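Local coordinates for mitochondrial RNA-binding protein 1 (Trypanosoma brucei, PDB 2GIA) that binds guide RNA as a complex with MRP2 and appears to act as a matchmaker between RNA strands in mitochondrial RNA editing, at residues P11-H16 and V125-H130; L74-G79 and E83-H88; Q104-H109 and V133-F138. All coordinates share one frame; numbering follows the deposited sequence.

Contact 1. Residues P11-H16 and V125-H130; sequences PKFEIH and VKFDNH
Glu14 OE1, carried on the strand between Phe13 and Ile15, the two residues that reach Phe127, is gripped by two cations: Lys12 NZ at 2.8 Å, coming from above the carboxylate plane, and Arg29 of the next strand. His16 NE2 holds the other oxygen, Glu14 OE2, at 2.9 Å, so the carboxylate is pinned at both ends. Lys12, Glu14 and His16 alternate with Phe13 and Ile15, putting polar groups on one side of the strand and apolar ones on the other. Such alternation suits a fold of the Whirly type, where two antiparallel sheets face each other across a hydrophobic core. Here strand 12-17 of one sheet meets strand 121-128 of the other through side chains alone. Phe127 is the buried partner, its flat ring long enough to bridge the gap: Ile15 CA and Phe127 CA, the closest such pair of the two segments, are 9.0 Å apart. Phe13 CG lies between its backbone N and carbonyl carbon (chi1 73°), which brings CZ to 4.0 Å from Phe127 CE1. Helix 130-145 adds Leu135 to both phenylalanines. Ile15, slimmer and extended (chi2 178°), reaches obliquely with a single methyl, setting CD1 3.6 Å from Phe127 CD1.

Contact 2. Residues L74-G79 and E83-H88; sequences LAYLVG and ERVPRH
Tyr76 and His88 meet as an offset stack that joins the helix 71-81 to the strand that follows it in a helix-turn-strand connection. The ring centroids lie 4.2 Å apart and the planes are nearly parallel, at 10°. The overlap is displaced toward the root of the tyrosine: Tyr76 CB sits over the centre of the imidazole, 3.4 Å from its centroid, in a CH-pi contact, while His88 CE1 comes to 3.4 Å from Tyr76 CD2. With CG anti to the backbone N (chi1 174°), the His88 ring is carried to the helix. A histidine suits the place, since it offers a flat face to the tyrosine and still hydrogen-bonds through NE2 to Asp73, which fixes the rotation of the ring.

The apolar contacts are slighter. Leu77 CD2 approaches the imidazole at its edge, 4.1 Å from His88 CD2, and Val85 CG2 lies near the plane of the Tyr76 ring. The same methyl packs on the bare backbone of Gly79, 3.8 Å from Gly79 C.

The polar part belongs to the backbone. Glu83 leaves the helix with a positive phi (65°), which together with the bonds back into the last turn makes a Schellman motif; one of them is Arg84 N to Gly79 O, 2.8 Å.

On the outer side the tyrosine hydroxyl bonds to Asp169 of the mitochondrial RNA-binding protein 2 chain, whose Tyr135 packs on Arg84. Around this turn, Leu74 and Leu77 rest on Leu37 of strand 36-43 and on Leu139 of helix 130-145, while His88 pairs through its backbone with Phe99 of the adjoining strand 96-101.

Contact 3. Residues Q104-H109 and V133-F138; sequences QGYHLH and VTLEHF
Tyr106 and Glu136 are brought together by two simple torsion choices. The tyrosine places CG anti to its carbonyl carbon (chi1 -63°), which sends the ring off strand 105-109 toward helix 130-145; the glutamate then runs straight beyond CG (chi2 167°), carrying its carboxylate to the far end of that ring. The resulting bond, from Tyr106 OH to Glu136 OE1, is very short at 2.5 Å. The acceptor lies in the plane of the aromatic ring, at its edge, and the carboxylate is turned 71° from that plane. The two side chains cross at about a right angle. The methylene of the acid also packs: Glu136 CG is 3.5 Å from Tyr106 CE2.

The root of the tyrosine meets a different partner. Leu135 CD2 lies 4.0 Å from Tyr106 CB, in the core between the two sheets. Here helix 130-145 packs against strand 105-109, and tyrosine suits the place: its apolar CB and ring lie on leucine, while its hydroxyl reaches the partly exposed Glu136. Phe99 of the adjacent strand touches Leu135 and lies nearly parallel to the Tyr106 ring, and Cys81 of helix 71-81 touches both Tyr106 and Glu136.

Glu136 OE1 has a second partner, in a salt bridge with Arg112 of the mitochondrial RNA-binding protein 2 chain, and Lys101 makes a weak hydrogen bond to the tyrosine hydroxyl. One oxygen thus serves both the internal packing and the subunit interface. The nearby arginine would be expected to keep the glutamate ionised, and a charged acceptor is consistent with so short a bond from a phenolic donor.

How the contacts relate
From the N terminus, residues 11-16 lie on the outermost strand of the first sheet within this chain and are separated by 108 residues from 125-130, so contact 1 closes the longest loop and ties one sheet to the other. Contact 2 lies wholly inside that loop, a short closure of helix 71-81 onto the first strand of the second sheet. Contact 3 opens later, ties strand 105-109 to helix 130-145, and crosses contact 1, since 125-130 falls between its segments. These two touch through neighbouring strands, Phe127 N to Tyr106 O being 2.9 Å. Contact 2 touches neither; its centre is about 18 Å from that of contact 1 and about 11 Å from that of contact 3.

Contact 1. Residues P11-H16 and V125-H130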
loop_
_atom_site.group_PDB
_atom_site.type_symbol
_atom_site.label_atom_id
_atom_site.label_comp_id
_atom_site.label_asym_id
_atom_site.label_seq_id
_atom_site.Cartn_x
_atom_site.Cartn_y
_atom_site.Cartn_z
ATOM N N PRO B 11 0.273 -6.451 -15.705
ATOM C CA PRO B 11 -0.694 -6.690 -14.640
ATOM C C PRO B 11 -2.021 -6.228 -15.252
ATOM O O PRO B 11 -2.038 -5.190 -15.953
ATOM C CB PRO B 11 -0.259 -5.714 -13.541
ATOM C CG PRO B 11 1.227 -5.573 -13.739
ATOM C CD PRO B 11 1.350 -5.541 -15.276
ATOM N N LYS B 12 -3.105 -6.956 -15.011
ATOM C CA LYS B 12 -4.403 -6.578 -15.571
ATOM C C LYS B 12 -5.533 -7.309 -14.913
ATOM O O LYS B 12 -5.297 -8.262 -14.180
ATOM C CB LYS B 12 -4.470 -6.998 -17.049
ATOM C CG LYS B 12 -4.362 -8.558 -17.220
ATOM C CD LYS B 12 -4.701 -9.031 -18.678
ATOM C CE LYS B 12 -4.662 -10.579 -18.793
ATOM N NZ LYS B 12 -5.091 -11.075 -20.157
ATOM N N PHE B 13 -6.769 -6.832 -15.135
ATOM C CA PHE B 13 -7.949 -7.586 -14.732
ATOM C C PHE B 13 -8.933 -7.500 -15.910
ATOM O O PHE B 13 -8.850 -6.578 -16.737
ATOM C CB PHE B 13 -8.593 -7.098 -13.416
ATOM C CG PHE B 13 -9.336 -5.784 -13.512
ATOM C CD1 PHE B 13 -8.680 -4.574 -13.200
ATOM C CD2 PHE B 13 -10.681 -5.758 -13.848
ATOM C CE1 PHE B 13 -9.383 -3.338 -13.214
ATOM C CE2 PHE B 13 -11.406 -4.543 -13.879
ATOM C CZ PHE B 13 -10.753 -3.319 -13.556
ATOM N N GLU B 14 -9.860 -8.454 -15.981
ATOM C CA GLU B 14 -10.830 -8.469 -17.054
ATOM C C GLU B 14 -12.213 -8.748 -16.516
ATOM O O GLU B 14 -12.369 -9.443 -15.513
ATOM C CB GLU B 14 -10.455 -9.562 -18.071
ATOM C CG GLU B 14 -9.095 -9.339 -18.717
ATOM C CD GLU B 14 -8.707 -10.500 -19.662
ATOM O OE1 GLU B 14 -7.742 -10.339 -20.414
ATOM O OE2 GLU B 14 -9.380 -11.551 -19.639
ATOM N N ILE B 15 -13.212 -8.176 -17.174
ATOM C CA ILE B 15 -14.610 -8.409 -16.836
ATOM C C ILE B 15 -15.207 -9.084 -18.084
ATOM O O ILE B 15 -15.292 -8.467 -19.142
ATOM C CB ILE B 15 -15.336 -7.098 -16.611
ATOM C CG1 ILE B 15 -14.673 -6.379 -15.407
ATOM C CG2 ILE B 15 -16.820 -7.340 -16.310
ATOM C CD1 ILE B 15 -15.271 -5.010 -15.106
ATOM N N HIS B 16 -15.589 -10.342 -17.950
ATOM C CA HIS B 16 -16.194 -11.102 -19.042
ATOM C C HIS B 16 -17.687 -11.030 -18.807
ATOM O O HIS B 16 -18.230 -11.650 -17.899
ATOM C CB HIS B 16 -15.690 -12.554 -19.029
ATOM C CG HIS B 16 -14.228 -12.684 -19.351
ATOM N ND1 HIS B 16 -13.767 -13.331 -20.473
ATOM C CD2 HIS B 16 -13.124 -12.231 -18.704
ATOM C CE1 HIS B 16 -12.446 -13.279 -20.507
ATOM N NE2 HIS B 16 -12.030 -12.616 -19.443
ATOM N N VAL B 125 -18.702 2.367 -20.118
ATOM C CA VAL B 125 -18.470 1.106 -19.391
ATOM C C VAL B 125 -18.530 1.465 -17.893
ATOM O O VAL B 125 -18.072 2.555 -17.482
ATOM C CB VAL B 125 -17.126 0.442 -19.778
ATOM C CG1 VAL B 125 -15.958 1.349 -19.428
ATOM C CG2 VAL B 125 -17.001 -0.923 -19.063
ATOM N N LYS B 126 -19.101 0.570 -17.089
ATOM C CA LYS B 126 -19.270 0.835 -15.659
ATOM C C LYS B 126 -18.566 -0.251 -14.883
ATOM O O LYS B 126 -18.454 -1.353 -15.375
ATOM C CB LYS B 126 -20.768 0.815 -15.299
ATOM C CG LYS B 126 -21.589 2.010 -15.885
ATOM C CD LYS B 126 -23.026 1.920 -15.396
ATOM C CE LYS B 126 -23.949 2.953 -16.007
ATOM N NZ LYS B 126 -23.301 4.264 -15.961
ATOM N N PHE B 127 -18.079 0.075 -13.688
ATOM C CA PHE B 127 -17.395 -0.903 -12.806
ATOM C C PHE B 127 -18.186 -0.727 -11.530
ATOM O O PHE B 127 -17.886 0.169 -10.724
ATOM C CB PHE B 127 -15.949 -0.457 -12.597
ATOM C CG PHE B 127 -15.138 -0.418 -13.906
ATOM C CD1 PHE B 127 -14.444 -1.547 -14.332
ATOM C CD2 PHE B 127 -15.096 0.742 -14.682
ATOM C CE1 PHE B 127 -13.697 -1.528 -15.538
ATOM C CE2 PHE B 127 -14.344 0.780 -15.897
ATOM C CZ PHE B 127 -13.654 -0.345 -16.315
ATOM N N ASP B 128 -19.159 -1.602 -11.329
ATOM C CA ASP B 128 -20.044 -1.489 -10.166
ATOM C C ASP B 128 -19.864 -2.608 -9.145
ATOM O O ASP B 128 -19.376 -3.685 -9.477
ATOM C CB ASP B 128 -21.519 -1.465 -10.642
ATOM C CG ASP B 128 -21.887 -0.154 -11.343
ATOM O OD1 ASP B 128 -21.115 0.819 -11.222
ATOM O OD2 ASP B 128 -22.953 -0.089 -11.992
ATOM N N ASN B 129 -20.281 -2.343 -7.916
ATOM C CA ASN B 129 -20.190 -3.349 -6.862
ATOM C C ASN B 129 -18.786 -3.949 -6.714
ATOM O O ASN B 129 -17.815 -3.199 -6.603
ATOM C CB ASN B 129 -21.251 -4.418 -7.139
ATOM C CG ASN B 129 -22.605 -3.789 -7.325
ATOM O OD1 ASN B 129 -23.020 -2.958 -6.511
ATOM N ND2 ASN B 129 -23.277 -4.128 -8.399
ATOM N N HIS B 130 -18.657 -5.271 -6.693
ATOM C CA HIS B 130 -17.319 -5.845 -6.474
ATOM C C HIS B 130 -16.337 -5.467 -7.587
ATOM O O HIS B 130 -15.125 -5.479 -7.358
ATOM C CB HIS B 130 -17.387 -7.382 -6.289
ATOM C CG HIS B 130 -17.910 -8.101 -7.488
ATOM N ND1 HIS B 130 -17.089 -8.655 -8.444
ATOM C CD2 HIS B 130 -19.178 -8.346 -7.895
ATOM C CE1 HIS B 130 -17.825 -9.213 -9.388
ATOM N NE2 HIS B 130 -19.099 -9.037 -9.079
#

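Contact 2. Residues L74-G79 and E83-H88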
loop_
_atom_site.group_PDB
_atom_site.type_symbol
_atom_site.label_atom_id
_atom_site.label_comp_id
_atom_site.label_asym_id
_atom_site.label_seq_id
_atom_site.Cartn_x
_atom_site.Cartn_y
_atom_site.Cartn_z
ATOM N N LEU B 74 -3.620 8.440 -14.551
ATOM C CA LEU B 74 -3.732 7.360 -13.539
ATOM C C LEU B 74 -3.894 8.006 -12.154
ATOM O O LEU B 74 -4.745 7.618 -11.333
ATOM C CB LEU B 74 -2.493 6.458 -13.599
ATOM C CG LEU B 74 -2.323 5.462 -12.444
ATOM C CD1 LEU B 74 -3.519 4.434 -12.351
ATOM C CD2 LEU B 74 -1.007 4.685 -12.698
ATOM N N ALA B 75 -3.088 9.016 -11.877
ATOM C CA ALA B 75 -3.200 9.701 -10.594
ATOM C C ALA B 75 -4.587 10.359 -10.442
ATOM O O ALA B 75 -5.184 10.323 -9.358
ATOM C CB ALA B 75 -2.056 10.764 -10.476
ATOM N N TYR B 76 -5.106 10.966 -11.520
ATOM C CA TYR B 76 -6.430 11.576 -11.453
ATOM C C TYR B 76 -7.490 10.540 -11.186
ATOM O O TYR B 76 -8.414 10.809 -10.430
ATOM C CB TYR B 76 -6.781 12.331 -12.767
ATOM C CG TYR B 76 -6.446 13.809 -12.675
ATOM C CD1 TYR B 76 -7.146 14.623 -11.804
ATOM C CD2 TYR B 76 -5.408 14.359 -13.409
ATOM C CE1 TYR B 76 -6.825 15.962 -11.655
ATOM C CE2 TYR B 76 -5.067 15.718 -13.259
ATOM C CZ TYR B 76 -5.796 16.498 -12.377
ATOM O OH TYR B 76 -5.513 17.829 -12.221
ATOM N N LEU B 77 -7.367 9.350 -11.788
ATOM C CA LEU B 77 -8.386 8.330 -11.552
ATOM C C LEU B 77 -8.362 7.910 -10.086
ATOM O O LEU B 77 -9.408 7.661 -9.489
ATOM C CB LEU B 77 -8.148 7.092 -12.449
ATOM C CG LEU B 77 -8.181 7.284 -13.978
ATOM C CD1 LEU B 77 -8.499 5.942 -14.666
ATOM C CD2 LEU B 77 -9.156 8.383 -14.403
ATOM N N VAL B 78 -7.166 7.814 -9.492
ATOM C CA VAL B 78 -7.120 7.448 -8.077
ATOM C C VAL B 78 -7.774 8.596 -7.272
ATOM O O VAL B 78 -8.539 8.345 -6.330
ATOM C CB VAL B 78 -5.659 7.204 -7.624
ATOM C CG1 VAL B 78 -5.606 7.022 -6.090
ATOM C CG2 VAL B 78 -5.174 5.908 -8.307
ATOM N N GLY B 79 -7.492 9.839 -7.660
ATOM C CA GLY B 79 -8.112 10.973 -6.997
ATOM C C GLY B 79 -9.648 10.925 -7.055
ATOM O O GLY B 79 -10.339 11.366 -6.110
ATOM N N GLU B 83 -12.258 10.520 -3.967
ATOM C CA GLU B 83 -13.186 11.636 -3.883
ATOM C C GLU B 83 -12.501 12.992 -3.689
ATOM O O GLU B 83 -13.036 13.878 -3.037
ATOM C CB GLU B 83 -14.221 11.370 -2.759
ATOM C CG GLU B 83 -14.908 10.027 -2.957
ATOM C CD GLU B 83 -15.917 9.647 -1.889
ATOM O OE1 GLU B 83 -16.485 8.550 -2.018
ATOM O OE2 GLU B 83 -16.147 10.418 -0.931
ATOM N N ARG B 84 -11.311 13.155 -4.253
ATOM C CA ARG B 84 -10.621 14.448 -4.171
ATOM C C ARG B 84 -11.042 15.290 -5.363
ATOM O O ARG B 84 -10.838 16.501 -5.391
ATOM C CB ARG B 84 -9.122 14.242 -4.151
ATOM C CG ARG B 84 -8.643 13.631 -2.843
ATOM C CD ARG B 84 -7.130 13.625 -2.813
ATOM N NE ARG B 84 -6.552 12.984 -1.628
ATOM C CZ ARG B 84 -5.255 13.045 -1.317
ATOM N NH1 ARG B 84 -4.405 13.717 -2.090
ATOM N NH2 ARG B 84 -4.799 12.425 -0.235
ATOM N N VAL B 85 -11.583 14.629 -6.379
ATOM C CA VAL B 85 -12.132 15.320 -7.543
ATOM C C VAL B 85 -13.343 14.519 -7.962
ATOM O O VAL B 85 -13.353 13.283 -7.877
ATOM C CB VAL B 85 -11.158 15.445 -8.696
ATOM C CG1 VAL B 85 -10.127 16.505 -8.358
ATOM C CG2 VAL B 85 -10.519 14.130 -8.981
ATOM N N PRO B 86 -14.387 15.205 -8.428
ATOM C CA PRO B 86 -15.569 14.434 -8.807
ATOM C C PRO B 86 -15.568 13.805 -10.187
ATOM O O PRO B 86 -16.270 12.818 -10.409
ATOM C CB PRO B 86 -16.702 15.436 -8.635
ATOM C CG PRO B 86 -16.043 16.732 -9.076
ATOM C CD PRO B 86 -14.667 16.653 -8.386
ATOM N N ARG B 87 -14.757 14.342 -11.087
ATOM C CA ARG B 87 -14.733 13.842 -12.441
ATOM C C ARG B 87 -13.413 14.193 -13.069
ATOM O O ARG B 87 -12.845 15.248 -12.796
ATOM C CB ARG B 87 -15.862 14.524 -13.276
ATOM C CG ARG B 87 -15.972 14.130 -14.811
ATOM C CD ARG B 87 -17.077 14.966 -15.641
ATOM N NE ARG B 87 -16.561 16.194 -16.310
ATOM C CZ ARG B 87 -17.312 17.112 -16.932
ATOM N NH1 ARG B 87 -18.642 16.974 -17.004
ATOM N NH2 ARG B 87 -16.742 18.203 -17.464
ATOM N N HIS B 88 -12.911 13.319 -13.924
ATOM C CA HIS B 88 -11.689 13.675 -14.629
ATOM C C HIS B 88 -12.000 13.525 -16.130
ATOM O O HIS B 88 -12.447 12.453 -16.562
ATOM C CB HIS B 88 -10.518 12.766 -14.246
ATOM C CG HIS B 88 -9.281 13.016 -15.070
ATOM N ND1 HIS B 88 -8.761 14.281 -15.240
ATOM C CD2 HIS B 88 -8.461 12.179 -15.739
ATOM C CE1 HIS B 88 -7.672 14.213 -15.979
ATOM N NE2 HIS B 88 -7.459 12.949 -16.297
#

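Contact 3. Residues Q104-H109 and V133-F138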
loop_
_atom_site.group_PDB
_atom_site.type_symbol
_atom_site.label_atom_id
_atom_site.label_comp_id
_atom_site.label_asym_id
_atom_site.label_seq_id
_atom_site.Cartn_x
_atom_site.Cartn_y
_atom_site.Cartn_z
ATOM N N GLN B 104 -23.180 3.441 -7.442
ATOM C CA GLN B 104 -22.884 2.001 -7.503
ATOM C C GLN B 104 -21.418 1.631 -7.801
ATOM O O GLN B 104 -20.995 0.476 -7.577
ATOM C CB GLN B 104 -23.765 1.336 -8.551
ATOM C CG GLN B 104 -25.262 1.463 -8.286
ATOM C CD GLN B 104 -25.679 0.731 -7.029
ATOM O OE1 GLN B 104 -25.354 -0.450 -6.851
ATOM N NE2 GLN B 104 -26.402 1.422 -6.146
ATOM N N GLY B 105 -20.640 2.597 -8.293
ATOM C CA GLY B 105 -19.262 2.298 -8.636
ATOM C C GLY B 105 -18.599 3.396 -9.430
ATOM O O GLY B 105 -18.529 4.548 -8.947
ATOM N N TYR B 106 -18.117 3.069 -10.633
ATOM C CA TYR B 106 -17.442 4.065 -11.475
ATOM C C TYR B 106 -17.951 3.974 -12.900
ATOM O O TYR B 106 -18.374 2.903 -13.343
ATOM C CB TYR B 106 -15.910 3.858 -11.436
ATOM C CG TYR B 106 -15.360 4.067 -10.032
ATOM C CD1 TYR B 106 -15.018 5.352 -9.573
ATOM C CD2 TYR B 106 -15.223 3.004 -9.168
ATOM C CE1 TYR B 106 -14.552 5.560 -8.253
ATOM C CE2 TYR B 106 -14.752 3.201 -7.825
ATOM C CZ TYR B 106 -14.425 4.473 -7.392
ATOM O OH TYR B 106 -13.946 4.657 -6.114
ATOM N N HIS B 107 -17.885 5.095 -13.618
ATOM C CA HIS B 107 -18.407 5.132 -14.984
ATOM C C HIS B 107 -17.349 5.816 -15.834
ATOM O O HIS B 107 -16.922 6.932 -15.524
ATOM C CB HIS B 107 -19.708 5.960 -14.961
ATOM C CG HIS B 107 -20.443 6.005 -16.267
ATOM N ND1 HIS B 107 -21.483 6.881 -16.498
ATOM C CD2 HIS B 107 -20.317 5.258 -17.389
ATOM C CE1 HIS B 107 -21.972 6.671 -17.717
ATOM N NE2 HIS B 107 -21.282 5.691 -18.275
ATOM N N LEU B 108 -16.922 5.150 -16.908
ATOM C CA LEU B 108 -15.902 5.725 -17.822
ATOM C C LEU B 108 -16.705 5.838 -19.143
ATOM O O LEU B 108 -17.306 4.867 -19.582
ATOM C CB LEU B 108 -14.714 4.755 -17.995
ATOM C CG LEU B 108 -13.694 5.149 -19.083
ATOM C CD1 LEU B 108 -12.950 6.437 -18.685
ATOM C CD2 LEU B 108 -12.718 3.976 -19.313
ATOM N N HIS B 109 -16.736 7.021 -19.757
ATOM C CA HIS B 109 -17.592 7.182 -20.938
ATOM C C HIS B 109 -17.210 8.373 -21.803
ATOM O O HIS B 109 -16.625 9.346 -21.314
ATOM C CB HIS B 109 -19.060 7.299 -20.477
ATOM C CG HIS B 109 -19.318 8.471 -19.559
ATOM N ND1 HIS B 109 -19.680 9.716 -20.029
ATOM C CD2 HIS B 109 -19.195 8.602 -18.217
ATOM C CE1 HIS B 109 -19.766 10.567 -19.014
ATOM N NE2 HIS B 109 -19.475 9.918 -17.900
ATOM N N VAL B 133 -14.665 -2.336 -6.558
ATOM C CA VAL B 133 -13.557 -2.623 -5.614
ATOM C C VAL B 133 -12.315 -3.122 -6.393
ATOM O O VAL B 133 -11.179 -2.707 -6.145
ATOM C CB VAL B 133 -13.989 -3.694 -4.611
ATOM C CG1 VAL B 133 -12.777 -4.114 -3.700
ATOM C CG2 VAL B 133 -15.164 -3.121 -3.783
ATOM N N THR B 134 -12.554 -4.000 -7.357
ATOM C CA THR B 134 -11.477 -4.530 -8.207
ATOM C C THR B 134 -10.728 -3.349 -8.905
ATOM O O THR B 134 -9.490 -3.269 -8.897
ATOM C CB THR B 134 -12.098 -5.475 -9.275
ATOM O OG1 THR B 134 -12.664 -6.619 -8.606
ATOM C CG2 THR B 134 -11.045 -5.925 -10.270
ATOM N N LEU B 135 -11.493 -2.423 -9.453
ATOM C CA LEU B 135 -10.922 -1.262 -10.149
ATOM C C LEU B 135 -10.140 -0.362 -9.189
ATOM O O LEU B 135 -9.032 0.055 -9.497
ATOM C CB LEU B 135 -12.041 -0.443 -10.832
ATOM C CG LEU B 135 -11.499 0.824 -11.516
ATOM C CD1 LEU B 135 -10.630 0.430 -12.728
ATOM C CD2 LEU B 135 -12.648 1.663 -11.989
ATOM N N GLU B 136 -10.731 -0.017 -8.048
ATOM C CA GLU B 136 -10.020 0.799 -7.061
ATOM C C GLU B 136 -8.677 0.152 -6.671
ATOM O O GLU B 136 -7.638 0.838 -6.646
ATOM C CB GLU B 136 -10.871 0.960 -5.773
ATOM C CG GLU B 136 -12.120 1.863 -5.941
ATOM C CD GLU B 136 -13.117 1.766 -4.780
ATOM O OE1 GLU B 136 -13.993 2.648 -4.694
ATOM O OE2 GLU B 136 -13.043 0.802 -3.967
ATOM N N HIS B 137 -8.693 -1.147 -6.328
ATOM C CA HIS B 137 -7.440 -1.799 -5.931
ATOM C C HIS B 137 -6.401 -1.797 -7.052
ATOM O O HIS B 137 -5.206 -1.581 -6.806
ATOM C CB HIS B 137 -7.714 -3.229 -5.466
ATOM C CG HIS B 137 -8.229 -3.300 -4.053
ATOM N ND1 HIS B 137 -7.468 -3.764 -3.008
ATOM C CD2 HIS B 137 -9.404 -2.883 -3.516
ATOM C CE1 HIS B 137 -8.145 -3.620 -1.878
ATOM N NE2 HIS B 137 -9.322 -3.081 -2.165
ATOM N N PHE B 138 -6.869 -2.027 -8.287
ATOM C CA PHE B 138 -5.963 -2.053 -9.428
ATOM C C PHE B 138 -5.326 -0.687 -9.643
ATOM O O PHE B 138 -4.136 -0.583 -9.885
ATOM C CB PHE B 138 -6.723 -2.475 -10.727
ATOM C CG PHE B 138 -5.816 -2.682 -11.912
ATOM C CD1 PHE B 138 -5.457 -1.609 -12.742
ATOM C CD2 PHE B 138 -5.235 -3.934 -12.130
ATOM C CE1 PHE B 138 -4.502 -1.772 -13.800
ATOM C CE2 PHE B 138 -4.285 -4.122 -13.176
ATOM C CZ PHE B 138 -3.916 -3.030 -14.021
#